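Local structure of oxidized polyvinyl alcohol hydrolase (Pseudomonas sp. VM15C, 3WWC) at residues W124-W129 against W260-P265; G179-N184 against G233-Y238; E140-K143 against G147-S150. The protein hydrolyses the beta-diketone 4,6-nonanedione and oxidized polyvinyl alcohol, the latter in the second step of polyvinyl alcohol degradation. The protein carries 1 engineered substitution. All coordinates share one frame; numbering follows the deposited sequence.

Contact 1: W124-W129 against W260-P265; sequences WNWNPW and WNCTRP. With BUA (butanoic acid), chain D; BUA (butanoic acid), chain C.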
ATOM      1  N   TRP A 124      10.147  -5.711 -13.300  1.00 10.02           N
ATOM      2  CA  TRP A 124       9.618  -4.859 -12.227  1.00 10.00           C
ATOM      3  C   TRP A 124      10.294  -3.519 -12.193  1.00 10.10           C
ATOM      4  O   TRP A 124      11.513  -3.393 -12.430  1.00 10.76           O
ATOM      5  CB  TRP A 124       9.788  -5.572 -10.862  1.00  9.83           C
ATOM      6  CG  TRP A 124       8.971  -6.822 -10.814  1.00  9.78           C
ATOM      7  CD1 TRP A 124       9.414  -8.110 -10.983  1.00  9.98           C
ATOM      8  CD2 TRP A 124       7.559  -6.893 -10.698  1.00  8.43           C
ATOM      9  NE1 TRP A 124       8.352  -8.964 -10.974  1.00 10.19           N
ATOM     10  CE2 TRP A 124       7.199  -8.245 -10.799  1.00 10.14           C
ATOM     11  CE3 TRP A 124       6.563  -5.933 -10.538  1.00  9.08           C
ATOM     12  CZ2 TRP A 124       5.886  -8.666 -10.733  1.00 10.67           C
ATOM     13  CZ3 TRP A 124       5.245  -6.343 -10.482  1.00 10.24           C
ATOM     14  CH2 TRP A 124       4.920  -7.696 -10.579  1.00 10.28           C
ATOM     15  N   ASN A 125       9.530  -2.489 -11.862  1.00  9.56           N
ATOM     16  CA  ASN A 125      10.089  -1.166 -11.837  1.00 10.11           C
ATOM     17  C   ASN A 125      11.076  -0.858 -10.718  1.00  9.42           C
ATOM     18  O   ASN A 125      12.150  -0.245 -10.944  1.00 11.46           O
ATOM     19  CB  ASN A 125       8.979  -0.102 -11.769  1.00  9.24           C
ATOM     20  CG  ASN A 125       9.546   1.308 -11.913  1.00 11.53           C
ATOM     21  OD1 ASN A 125       9.994   1.661 -12.999  1.00 12.70           O
ATOM     22  ND2 ASN A 125       9.554   2.089 -10.841  1.00 11.21           N
ATOM     23  N   TRP A 126      10.728  -1.290  -9.513  1.00  9.71           N
ATOM     24  CA  TRP A 126      11.454  -0.918  -8.296  1.00  8.37           C
ATOM     25  C   TRP A 126      11.623  -2.150  -7.409  1.00  9.35           C
ATOM     26  O   TRP A 126      10.703  -2.912  -7.204  1.00  9.59           O
ATOM     27  CB  TRP A 126      10.621   0.186  -7.633  1.00  9.35           C
ATOM     28  CG  TRP A 126      11.431   1.027  -6.710  1.00  9.88           C
ATOM     29  CD1 TRP A 126      11.247   1.177  -5.375  1.00 12.34           C
ATOM     30  CD2 TRP A 126      12.601   1.777  -7.049  1.00 12.85           C
ATOM     31  NE1 TRP A 126      12.251   1.968  -4.847  1.00 14.15           N
ATOM     32  CE2 TRP A 126      13.086   2.348  -5.863  1.00 12.96           C
ATOM     33  CE3 TRP A 126      13.278   2.023  -8.249  1.00 12.90           C
ATOM     34  CZ2 TRP A 126      14.228   3.152  -5.828  1.00 16.22           C
ATOM     35  CZ3 TRP A 126      14.428   2.832  -8.215  1.00 16.35           C
ATOM     36  CH2 TRP A 126      14.881   3.379  -7.012  1.00 17.94           C
ATOM     37  N   ASN A 127      12.814  -2.349  -6.890  1.00  9.78           N
ATOM     38  CA  ASN A 127      13.132  -3.591  -6.168  1.00  8.76           C
ATOM     39  C   ASN A 127      12.519  -3.915  -4.790  1.00  9.54           C
ATOM     40  O   ASN A 127      12.446  -5.080  -4.450  1.00 11.31           O
ATOM     41  CB  ASN A 127      14.664  -3.697  -6.035  1.00  9.60           C
ATOM     42  CG  ASN A 127      15.159  -5.123  -6.050  1.00 10.49           C
ATOM     43  OD1 ASN A 127      14.644  -5.972  -6.759  1.00 12.86           O
ATOM     44  ND2 ASN A 127      16.206  -5.374  -5.268  1.00 13.63           N
ATOM     45  N   PRO A 128      12.089  -2.918  -3.978  1.00  8.69           N
ATOM     46  CA  PRO A 128      11.542  -3.281  -2.670  1.00  9.06           C
ATOM     47  C   PRO A 128      10.357  -4.241  -2.677  1.00  9.12           C
ATOM     48  O   PRO A 128      10.270  -5.157  -1.838  1.00  8.83           O
ATOM     49  CB  PRO A 128      11.145  -1.937  -2.052  1.00  9.07           C
ATOM     50  CG  PRO A 128      12.227  -0.953  -2.618  1.00  9.36           C
ATOM     51  CD  PRO A 128      12.317  -1.464  -4.107  1.00  9.43           C
ATOM     52  N   TRP A 129       9.426  -4.013  -3.610  1.00  8.38           N
ATOM     53  CA  TRP A 129       8.237  -4.849  -3.725  1.00  8.12           C
ATOM     54  C   TRP A 129       7.963  -5.016  -5.212  1.00  8.25           C
ATOM     55  O   TRP A 129       8.383  -4.216  -6.022  1.00  8.82           O
ATOM     56  CB  TRP A 129       6.992  -4.170  -3.109  1.00  8.25           C
ATOM     57  CG  TRP A 129       7.132  -3.753  -1.631  1.00  7.75           C
ATOM     58  CD1 TRP A 129       7.378  -2.477  -1.145  1.00  8.61           C
ATOM     59  CD2 TRP A 129       7.033  -4.604  -0.482  1.00  7.09           C
ATOM     60  NE1 TRP A 129       7.450  -2.499   0.229  1.00  7.44           N
ATOM     61  CE2 TRP A 129       7.239  -3.787   0.667  1.00  7.13           C
ATOM     62  CE3 TRP A 129       6.800  -5.976  -0.304  1.00  8.28           C
ATOM     63  CZ2 TRP A 129       7.208  -4.308   1.974  1.00  8.70           C
ATOM     64  CZ3 TRP A 129       6.772  -6.504   0.969  1.00  8.74           C
ATOM     65  CH2 TRP A 129       6.973  -5.667   2.114  1.00  8.28           C
ATOM     66  N   TRP A 260      10.576  12.194  -3.865  1.00 17.21           N
ATOM     67  CA  TRP A 260      11.646  11.234  -3.570  1.00 20.04           C
ATOM     68  C   TRP A 260      12.796  11.425  -4.533  1.00 19.14           C
ATOM     69  O   TRP A 260      12.593  11.511  -5.743  1.00 18.51           O
ATOM     70  CB  TRP A 260      11.127   9.778  -3.684  1.00 23.37           C
ATOM     71  CG  TRP A 260      12.165   8.648  -3.475  1.00 27.60           C
ATOM     72  CD1 TRP A 260      12.654   7.772  -4.424  1.00 28.19           C
ATOM     73  CD2 TRP A 260      12.760   8.260  -2.239  1.00 28.68           C
ATOM     74  NE1 TRP A 260      13.516   6.862  -3.840  1.00 28.55           N
ATOM     75  CE2 TRP A 260      13.600   7.144  -2.502  1.00 29.71           C
ATOM     76  CE3 TRP A 260      12.668   8.748  -0.931  1.00 31.65           C
ATOM     77  CZ2 TRP A 260      14.344   6.508  -1.501  1.00 31.02           C
ATOM     78  CZ3 TRP A 260      13.409   8.119   0.072  1.00 32.56           C
ATOM     79  CH2 TRP A 260      14.239   7.009  -0.224  1.00 32.51           C
ATOM     80  N   ASN A 261      13.999  11.491  -3.973  1.00 20.91           N
ATOM     81  CA  ASN A 261      15.197  11.604  -4.809  1.00 22.87           C
ATOM     82  C   ASN A 261      15.894  10.249  -4.773  1.00 24.54           C
ATOM     83  O   ASN A 261      16.229   9.730  -3.708  1.00 25.49           O
ATOM     84  CB  ASN A 261      16.160  12.640  -4.247  1.00 24.08           C
ATOM     85  CG  ASN A 261      15.581  14.045  -4.286  1.00 23.71           C
ATOM     86  OD1 ASN A 261      15.690  14.800  -3.320  1.00 31.77           O
ATOM     87  ND2 ASN A 261      14.966  14.391  -5.376  1.00 23.46           N
ATOM     88  N   CYS A 262      16.107   9.718  -5.961  1.00 25.41           N
ATOM     89  CA  CYS A 262      16.788   8.455  -6.140  1.00 27.87           C
ATOM     90  C   CYS A 262      18.296   8.694  -5.938  1.00 29.20           C
ATOM     91  O   CYS A 262      18.757   9.829  -5.942  1.00 29.14           O
ATOM     92  CB  CYS A 262      16.502   7.980  -7.551  1.00 26.56           C
ATOM     93  SG  CYS A 262      14.857   7.182  -7.698  1.00 28.18           S
ATOM     94  N   THR A 263      19.056   7.628  -5.778  1.00 30.25           N
ATOM     95  CA  THR A 263      20.500   7.785  -5.608  1.00 32.01           C
ATOM     96  C   THR A 263      21.233   7.023  -6.718  1.00 33.42           C
ATOM     97  O   THR A 263      21.056   5.827  -6.838  1.00 33.73           O
ATOM     98  CB  THR A 263      20.963   7.201  -4.257  1.00 31.95           C
ATOM     99  OG1 THR A 263      20.244   7.822  -3.180  1.00 31.17           O
ATOM    100  CG2 THR A 263      22.461   7.429  -4.072  1.00 32.25           C
ATOM    101  N   ARG A 264      22.039   7.709  -7.522  1.00 34.85           N
ATOM    102  CA  ARG A 264      22.801   7.034  -8.576  1.00 36.47           C
ATOM    103  C   ARG A 264      23.868   6.096  -7.985  1.00 38.01           C
ATOM    104  O   ARG A 264      24.132   6.106  -6.777  1.00 37.19           O
ATOM    105  CB  ARG A 264      23.488   8.047  -9.492  1.00 36.39           C
ATOM    106  CG  ARG A 264      22.508   8.830 -10.310  1.00 35.81           C
ATOM    107  CD  ARG A 264      23.216   9.759 -11.237  1.00 36.31           C
ATOM    108  NE  ARG A 264      22.270  10.651 -11.899  1.00 35.40           N
ATOM    109  CZ  ARG A 264      22.090  11.924 -11.564  1.00 35.87           C
ATOM    110  NH1 ARG A 264      22.798  12.461 -10.569  1.00 36.60           N
ATOM    111  NH2 ARG A 264      21.207  12.662 -12.222  1.00 35.11           N
ATOM    112  N   PRO A 265      24.493   5.266  -8.837  1.00 38.91           N
ATOM    113  CA  PRO A 265      25.513   4.361  -8.293  1.00 39.91           C
ATOM    114  C   PRO A 265      26.670   5.162  -7.703  1.00 40.21           C
ATOM    115  O   PRO A 265      27.309   4.719  -6.743  1.00 40.49           O
ATOM    116  CB  PRO A 265      25.919   3.526  -9.517  1.00 39.91           C
ATOM    117  CG  PRO A 265      24.617   3.458 -10.307  1.00 40.01           C
ATOM    118  CD  PRO A 265      24.187   4.926 -10.243  1.00 39.66           C
TER
HETATM  119  C1  BUA D 403       9.576   5.342  -7.339  0.50 43.68           C
HETATM  120  C2  BUA D 403      10.164   4.869  -8.670  1.00 43.54           C
HETATM  121  C3  BUA D 403      11.396   5.713  -9.008  1.00 44.57           C
HETATM  122  C4  BUA D 403      12.023   5.192 -10.303  1.00 45.59           C
HETATM  123  O1  BUA D 403      11.314   4.464 -11.031  1.00 45.76           O
HETATM  124  O2  BUA D 403      13.203   5.532 -10.536  1.00 46.44           O
HETATM  125  C1  BUA C 402      10.121   5.098  -6.710  0.50 32.18           C
HETATM  126  C2  BUA C 402       9.777   5.625  -5.315  1.00 31.98           C
HETATM  127  C3  BUA C 402       9.813   4.464  -4.321  1.00 30.41           C
HETATM  128  C4  BUA C 402       9.574   4.959  -2.892  1.00 30.26           C
HETATM  129  O1  BUA C 402      10.132   4.315  -1.975  1.00 22.42           O
HETATM  130  O2  BUA C 402       8.785   5.922  -2.754  1.00 30.08           O
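Trp126 meets Cys262 and Trp260 at the far end of its indole. Its CH2 lies 3.9 Å from Cys262 SG, and the sulfur sits 48° off the normal of the six-membered ring, an oblique sulfur-aromatic contact. Beside it, Trp126 CZ2 is 4.3 Å from Trp260 NE1; the Trp260 ring receives that carbon at its edge. The Trp126 side chain has CG anti to the backbone N (chi1 -158°), which swings the indole across the pocket while its own N-H goes to Ser71 OG. One face of this indole is covered by butanoic acid: C1 of the chain C molecule is 4.0 Å above the plane, over the centre. The two bound molecules overlap at their C1 ends, so their simultaneous presence is doubtful. Asn125 ND2 gives a hydrogen bond of 3.0 Å to O1 of the chain D molecule at 159°, and its OD1 is held by Arg234. Trp260 and Cys262 belong to the two-stranded hairpin 259-263/269-274, pinned by the Cys262-Cys272 disulfide; a tryptophan and a disulfide here fit the variable lid of this enzyme, with the Trp260 side chain about 6 Å from that of the engineered Ala177, probably the nucleophile position. Replacing Trp126 with alanine would probably take away one of the two indoles that wall the butanoic acid, leave Ser71 OG without this donor and open a gap beside the disulfide. Packing is close only at this buried corner: the segments share just 87 Å², and Thr263, Arg264 and Pro265 carry the second one out into solvent.

Contact 2: G179-N184 against G233-Y238; sequences GGTMTN and GRVGPY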
ATOM      1  N   GLY A 179       6.026   0.870  -0.353  1.00  7.78           N
ATOM      2  CA  GLY A 179       4.985   0.033   0.257  1.00  7.11           C
ATOM      3  C   GLY A 179       3.605   0.604  -0.041  1.00  7.00           C
ATOM      4  O   GLY A 179       2.639  -0.169  -0.038  1.00  7.51           O
ATOM      5  N   GLY A 180       3.489   1.919  -0.212  1.00  6.79           N
ATOM      6  CA  GLY A 180       2.219   2.511  -0.620  1.00  6.85           C
ATOM      7  C   GLY A 180       1.912   2.139  -2.072  1.00  6.75           C
ATOM      8  O   GLY A 180       0.753   1.919  -2.408  1.00  7.71           O
ATOM      9  N   THR A 181       2.938   2.070  -2.936  1.00  6.74           N
ATOM     10  CA  THR A 181       2.739   1.661  -4.321  1.00  7.35           C
ATOM     11  C   THR A 181       2.251   0.220  -4.318  1.00  6.59           C
ATOM     12  O   THR A 181       1.337  -0.138  -5.064  1.00  8.07           O
ATOM     13  CB  THR A 181       4.062   1.772  -5.082  1.00  7.44           C
ATOM     14  OG1 THR A 181       4.631   3.078  -4.815  1.00  8.24           O
ATOM     15  CG2 THR A 181       3.835   1.551  -6.578  1.00  7.78           C
ATOM     16  N   MET A 182       2.872  -0.594  -3.490  1.00  6.70           N
ATOM     17  CA  MET A 182       2.449  -1.988  -3.410  1.00  7.53           C
ATOM     18  C   MET A 182       1.016  -2.114  -2.914  1.00  6.99           C
ATOM     19  O   MET A 182       0.279  -3.016  -3.379  1.00  8.22           O
ATOM     20  CB  MET A 182       3.431  -2.752  -2.501  1.00  7.88           C
ATOM     21  CG  MET A 182       3.169  -4.274  -2.409  1.00  7.19           C
ATOM     22  SD  MET A 182       3.509  -5.084  -4.000  1.00  7.94           S
ATOM     23  CE  MET A 182       1.907  -5.825  -4.349  1.00  8.95           C
ATOM     24  N   THR A 183       0.599  -1.217  -2.004  1.00  6.68           N
ATOM     25  CA  THR A 183      -0.794  -1.231  -1.506  1.00  6.37           C
ATOM     26  C   THR A 183      -1.713  -0.959  -2.708  1.00  7.74           C
ATOM     27  O   THR A 183      -2.726  -1.633  -2.898  1.00  7.33           O
ATOM     28  CB  THR A 183      -0.996  -0.154  -0.456  1.00  7.37           C
ATOM     29  OG1 THR A 183      -0.144  -0.458   0.657  1.00  7.44           O
ATOM     30  CG2 THR A 183      -2.449  -0.144   0.028  1.00  8.15           C
ATOM     31  N   ASN A 184      -1.412   0.068  -3.502  1.00  8.08           N
ATOM     32  CA  ASN A 184      -2.231   0.350  -4.671  1.00  7.63           C
ATOM     33  C   ASN A 184      -2.312  -0.882  -5.590  1.00  7.79           C
ATOM     34  O   ASN A 184      -3.406  -1.238  -6.058  1.00  8.80           O
ATOM     35  CB  ASN A 184      -1.625   1.514  -5.511  1.00  8.55           C
ATOM     36  CG  ASN A 184      -1.929   2.875  -4.927  1.00  8.16           C
ATOM     37  OD1 ASN A 184      -2.968   3.074  -4.281  1.00  8.83           O
ATOM     38  ND2 ASN A 184      -1.028   3.857  -5.175  1.00  8.58           N
ATOM     39  N   GLY A 233      -1.975   3.436 -15.178  1.00  8.68           N
ATOM     40  CA  GLY A 233      -0.640   3.454 -14.571  1.00  8.67           C
ATOM     41  C   GLY A 233       0.002   2.074 -14.486  1.00  8.03           C
ATOM     42  O   GLY A 233      -0.694   1.057 -14.388  1.00  9.18           O
ATOM     43  N   ARG A 234       1.339   2.072 -14.444  1.00  8.93           N
ATOM     44  CA  ARG A 234       2.115   0.847 -14.368  1.00  9.12           C
ATOM     45  C   ARG A 234       1.943   0.156 -13.034  1.00  9.60           C
ATOM     46  O   ARG A 234       2.376  -0.989 -12.900  1.00  9.21           O
ATOM     47  CB  ARG A 234       3.606   1.142 -14.640  1.00  9.89           C
ATOM     48  CG  ARG A 234       3.820   1.646 -16.069  1.00  9.12           C
ATOM     49  CD  ARG A 234       5.282   1.794 -16.414  1.00  9.74           C
ATOM     50  NE  ARG A 234       5.840   2.988 -15.773  1.00 10.60           N
ATOM     51  CZ  ARG A 234       6.927   3.054 -15.010  1.00 11.24           C
ATOM     52  NH1 ARG A 234       7.637   1.981 -14.704  1.00 11.00           N
ATOM     53  NH2 ARG A 234       7.346   4.247 -14.575  1.00 12.88           N
ATOM     54  N   VAL A 235       1.363   0.826 -12.021  1.00  9.04           N
ATOM     55  CA  VAL A 235       1.137   0.169 -10.721  1.00  8.63           C
ATOM     56  C   VAL A 235       0.085  -0.931 -10.841  1.00  9.38           C
ATOM     57  O   VAL A 235       0.100  -1.907 -10.067  1.00  9.25           O
ATOM     58  CB  VAL A 235       0.663   1.225  -9.665  1.00  8.57           C
ATOM     59  CG1 VAL A 235      -0.774   1.734  -9.979  1.00  9.31           C
ATOM     60  CG2 VAL A 235       0.688   0.617  -8.254  1.00  8.43           C
ATOM     61  N   GLY A 236      -0.799  -0.836 -11.838  1.00  9.47           N
ATOM     62  CA  GLY A 236      -1.909  -1.790 -11.884  1.00  9.83           C
ATOM     63  C   GLY A 236      -2.035  -2.557 -13.171  1.00 10.35           C
ATOM     64  O   GLY A 236      -1.113  -2.623 -13.953  1.00 11.54           O
ATOM     65  N   PRO A 237      -3.158  -3.222 -13.328  1.00 11.27           N
ATOM     66  CA  PRO A 237      -3.427  -3.985 -14.545  1.00 12.88           C
ATOM     67  C   PRO A 237      -3.481  -2.939 -15.671  1.00 13.81           C
ATOM     68  O   PRO A 237      -3.730  -1.762 -15.412  1.00 13.15           O
ATOM     69  CB  PRO A 237      -4.854  -4.521 -14.281  1.00 12.59           C
ATOM     70  CG  PRO A 237      -5.001  -4.524 -12.817  1.00 14.21           C
ATOM     71  CD  PRO A 237      -4.271  -3.309 -12.352  1.00 12.17           C
ATOM     72  N   TYR A 238      -3.225  -3.361 -16.903  1.00 13.99           N
ATOM     73  CA  TYR A 238      -3.468  -2.491 -18.069  1.00 12.69           C
ATOM     74  C   TYR A 238      -4.501  -3.151 -19.033  1.00 12.85           C
ATOM     75  O   TYR A 238      -4.286  -4.269 -19.508  1.00 15.40           O
ATOM     76  CB  TYR A 238      -2.232  -2.211 -18.910  1.00 13.85           C
ATOM     77  CG  TYR A 238      -2.656  -1.363 -20.087  1.00 15.63           C
ATOM     78  CD1 TYR A 238      -3.030  -0.036 -19.910  1.00 15.00           C
ATOM     79  CD2 TYR A 238      -2.849  -1.950 -21.345  1.00 16.90           C
ATOM     80  CE1 TYR A 238      -3.611   0.695 -20.948  1.00 15.67           C
ATOM     81  CE2 TYR A 238      -3.420  -1.231 -22.381  1.00 17.54           C
ATOM     82  CZ  TYR A 238      -3.797   0.089 -22.174  1.00 17.46           C
ATOM     83  OH  TYR A 238      -4.344   0.830 -23.199  1.00 18.19           O
TER
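The turn that sets Val235 against Thr181 and Asn184 starts at Gly233, whose O accepts from Gly236 N at 3.2 Å to close a type I beta turn. Arg234 follows and points its NH1 at Arg133 O, tying the turn to a neighbouring loop. Val235, the next residue, carries the whole contact through one methyl. With CG2 anti to the backbone N and CG1 in the more hindered place (chi1 70°), CG2 is driven into the helix surface: it lies 3.3 Å from Thr181 O, 3.7 Å from Thr181 CG2 and 3.7 Å from Asn184 CB. The methyl thus fits between residues one helical turn apart, touching carbonyl and aliphatic atoms alike. The polar ends of those residues are engaged elsewhere, Thr181 OG1 with Glu203 N and Ala177 O, and Asn184 ND2 with Glu203 O. Past Gly236, Pro237 packs further along the same helix on Leu188 and Phe189. All three touching residues are buried, near the centre of the molecule. Helix 178-189 comes directly after strand 170-176 and Ala177, the engineered residue probably at the nucleophile position, an order consistent with the nucleophile elbow and its helix in the alpha/beta-hydrolase fold.

Contact 3: E140-K143 against G147-S150; sequences EHWK and GPDS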
ATOM      1  N   GLU A 140       6.012  -6.022 -19.867  1.00 14.93           N
ATOM      2  CA  GLU A 140       4.762  -6.369 -20.504  1.00 16.04           C
ATOM      3  C   GLU A 140       3.955  -7.419 -19.791  1.00 15.80           C
ATOM      4  O   GLU A 140       2.715  -7.282 -19.648  1.00 13.18           O
ATOM      5  CB  GLU A 140       5.075  -6.827 -21.937  1.00 19.42           C
ATOM      6  CG  GLU A 140       3.869  -7.230 -22.779  1.00 24.43           C
ATOM      7  CD  GLU A 140       3.029  -6.050 -23.234  1.00 26.95           C
ATOM      8  OE1 GLU A 140       3.441  -4.863 -23.098  1.00 28.38           O
ATOM      9  OE2 GLU A 140       1.917  -6.347 -23.738  1.00 31.31           O
ATOM     10  N   HIS A 141       4.626  -8.470 -19.342  1.00 15.30           N
ATOM     11  CA  HIS A 141       3.901  -9.565 -18.713  1.00 17.24           C
ATOM     12  C   HIS A 141       3.136  -9.149 -17.464  1.00 15.83           C
ATOM     13  O   HIS A 141       2.098  -9.699 -17.151  1.00 16.74           O
ATOM     14  CB  HIS A 141       4.834 -10.722 -18.327  1.00 20.17           C
ATOM     15  CG  HIS A 141       4.110 -11.811 -17.601  1.00 24.19           C
ATOM     16  ND1 HIS A 141       2.959 -12.387 -18.108  1.00 26.61           N
ATOM     17  CD2 HIS A 141       4.307 -12.368 -16.384  1.00 26.56           C
ATOM     18  CE1 HIS A 141       2.472 -13.245 -17.229  1.00 27.30           C
ATOM     19  NE2 HIS A 141       3.268 -13.254 -16.174  1.00 25.82           N
ATOM     20  N   TRP A 142       3.667  -8.166 -16.754  1.00 12.24           N
ATOM     21  CA  TRP A 142       3.021  -7.736 -15.528  1.00 11.45           C
ATOM     22  C   TRP A 142       1.835  -6.850 -15.772  1.00 12.49           C
ATOM     23  O   TRP A 142       1.202  -6.390 -14.825  1.00 12.14           O
ATOM     24  CB  TRP A 142       4.068  -7.083 -14.603  1.00  9.72           C
ATOM     25  CG  TRP A 142       5.237  -8.034 -14.378  1.00 10.32           C
ATOM     26  CD1 TRP A 142       6.554  -7.777 -14.656  1.00  9.47           C
ATOM     27  CD2 TRP A 142       5.205  -9.370 -13.805  1.00 10.35           C
ATOM     28  NE1 TRP A 142       7.349  -8.847 -14.286  1.00 11.02           N
ATOM     29  CE2 TRP A 142       6.543  -9.836 -13.763  1.00 10.08           C
ATOM     30  CE3 TRP A 142       4.180 -10.190 -13.303  1.00 11.97           C
ATOM     31  CZ2 TRP A 142       6.889 -11.104 -13.237  1.00 10.79           C
ATOM     32  CZ3 TRP A 142       4.514 -11.430 -12.772  1.00 11.49           C
ATOM     33  CH2 TRP A 142       5.875 -11.881 -12.746  1.00 11.28           C
ATOM     34  N   LYS A 143       1.497  -6.599 -17.038  1.00 12.30           N
ATOM     35  CA  LYS A 143       0.284  -5.838 -17.323  1.00 12.47           C
ATOM     36  C   LYS A 143      -0.935  -6.588 -16.815  1.00 13.47           C
ATOM     37  O   LYS A 143      -1.918  -5.971 -16.475  1.00 16.48           O
ATOM     38  CB  LYS A 143       0.076  -5.607 -18.826  1.00 11.17           C
ATOM     39  CG  LYS A 143       0.941  -4.561 -19.343  1.00 12.93           C
ATOM     40  CD  LYS A 143       0.726  -4.441 -20.868  1.00 15.78           C
ATOM     41  CE  LYS A 143       1.353  -3.185 -21.388  1.00 17.22           C
ATOM     42  NZ  LYS A 143       1.009  -3.113 -22.850  1.00 21.03           N
ATOM     43  N   GLY A 147       1.655 -10.472  -9.897  1.00  8.83           N
ATOM     44  CA  GLY A 147       3.024 -10.558  -9.378  1.00 10.21           C
ATOM     45  C   GLY A 147       3.117 -11.356  -8.088  1.00  9.95           C
ATOM     46  O   GLY A 147       2.127 -11.517  -7.393  1.00  9.97           O
ATOM     47  N   PRO A 148       4.324 -11.758  -7.688  1.00  9.42           N
ATOM     48  CA  PRO A 148       4.476 -12.579  -6.493  1.00  9.13           C
ATOM     49  C   PRO A 148       4.307 -11.963  -5.127  1.00  9.89           C
ATOM     50  O   PRO A 148       4.149 -12.702  -4.183  1.00 12.23           O
ATOM     51  CB  PRO A 148       5.846 -13.260  -6.684  1.00 11.28           C
ATOM     52  CG  PRO A 148       6.570 -12.412  -7.686  1.00 12.35           C
ATOM     53  CD  PRO A 148       5.563 -11.611  -8.474  1.00 10.19           C
ATOM     54  N   ASP A 149       4.334 -10.633  -5.005  1.00  8.42           N
ATOM     55  CA  ASP A 149       4.082 -10.092  -3.696  1.00  8.34           C
ATOM     56  C   ASP A 149       2.572 -10.061  -3.440  1.00  8.14           C
ATOM     57  O   ASP A 149       2.136 -10.451  -2.348  1.00  8.53           O
ATOM     58  CB  ASP A 149       4.658  -8.651  -3.570  1.00  8.66           C
ATOM     59  CG  ASP A 149       6.050  -8.647  -2.982  1.00  9.33           C
ATOM     60  OD1 ASP A 149       6.409  -9.598  -2.256  1.00  9.77           O
ATOM     61  OD2 ASP A 149       6.805  -7.681  -3.215  1.00  8.53           O
ATOM     62  N   SER A 150       1.787  -9.580  -4.415  1.00  8.19           N
ATOM     63  CA  SER A 150       0.343  -9.535  -4.230  1.00  8.57           C
ATOM     64  C   SER A 150      -0.192 -10.919  -3.868  1.00  9.30           C
ATOM     65  O   SER A 150      -1.025 -11.053  -2.953  1.00 10.44           O
ATOM     66  CB  SER A 150      -0.312  -8.963  -5.502  1.00  9.09           C
ATOM     67  OG  SER A 150      -1.733  -8.944  -5.401  1.00  9.48           O
TER
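Trp142 lays the six-membered end of its indole against Gly147 and Pro148, where helix 148-160 begins with Gly147 as its N-cap. Closest is Trp142 CZ3, 3.8 Å from Gly147 CA, with CE3 of the same ring 4.1 Å from that carbon. Trp142 CH2 reaches Pro148 CD more loosely, at 4.3 Å. Both partners come in obliquely, and the contact is entirely one of van der Waals touching, burying a modest 82 Å². The chi1 of Trp142 (-54°) puts CG anti to the carbonyl carbon and turns the ring from the short 3-10 segment 140-143 towards the helix start. Gly147 has a positive phi of 94°, at which a side chain would collide with the carbonyl O of the residue before; a CB would also be crowded by Pro148 CD.

Around this first shell, the Trp142 ring is held on both faces. His141 CD2 lies 3.7 Å above one of them, displaced from the ring centre, while Trp124 stacks on the opposite face. The indole N-H is fixed by a hydrogen bond to Asn122 O, so the ring has little freedom to rotate. On the helix side, Gly147 N is hydrogen-bonded to Asp145 OD1, a link from the intervening loop. Further out, the 3-10 turn is closed by Lys143 N bonding to Glu140 O at 3.0 Å. On the same residues a salt bridge spans the outer surface: Lys143 NZ meets Glu140 OE1 at 3.0 Å on its syn side, 26° out of the carboxylate plane.

From the N terminus, the loop after strand 96-100 supplies the first segments of contacts 1 and 3. Contact 1 opens at 124-129 and does not close until 260-265, so its long loop encloses both other contacts. Inside it, contact 3 opens and closes at once, joining 140-143 to 147-150 across three residues. Contact 2 follows in series, from 179-184 to 233-238, without crossing it. Neighbouring segments also touch: Trp129 packs on Gly179 and Met182, Met182 on Asp149 and Ser150, and Tyr238 N probably bonds to Lys143 O. Together they join the hairpin 259-263/269-274 and the loop to helices 148-160 and 178-189.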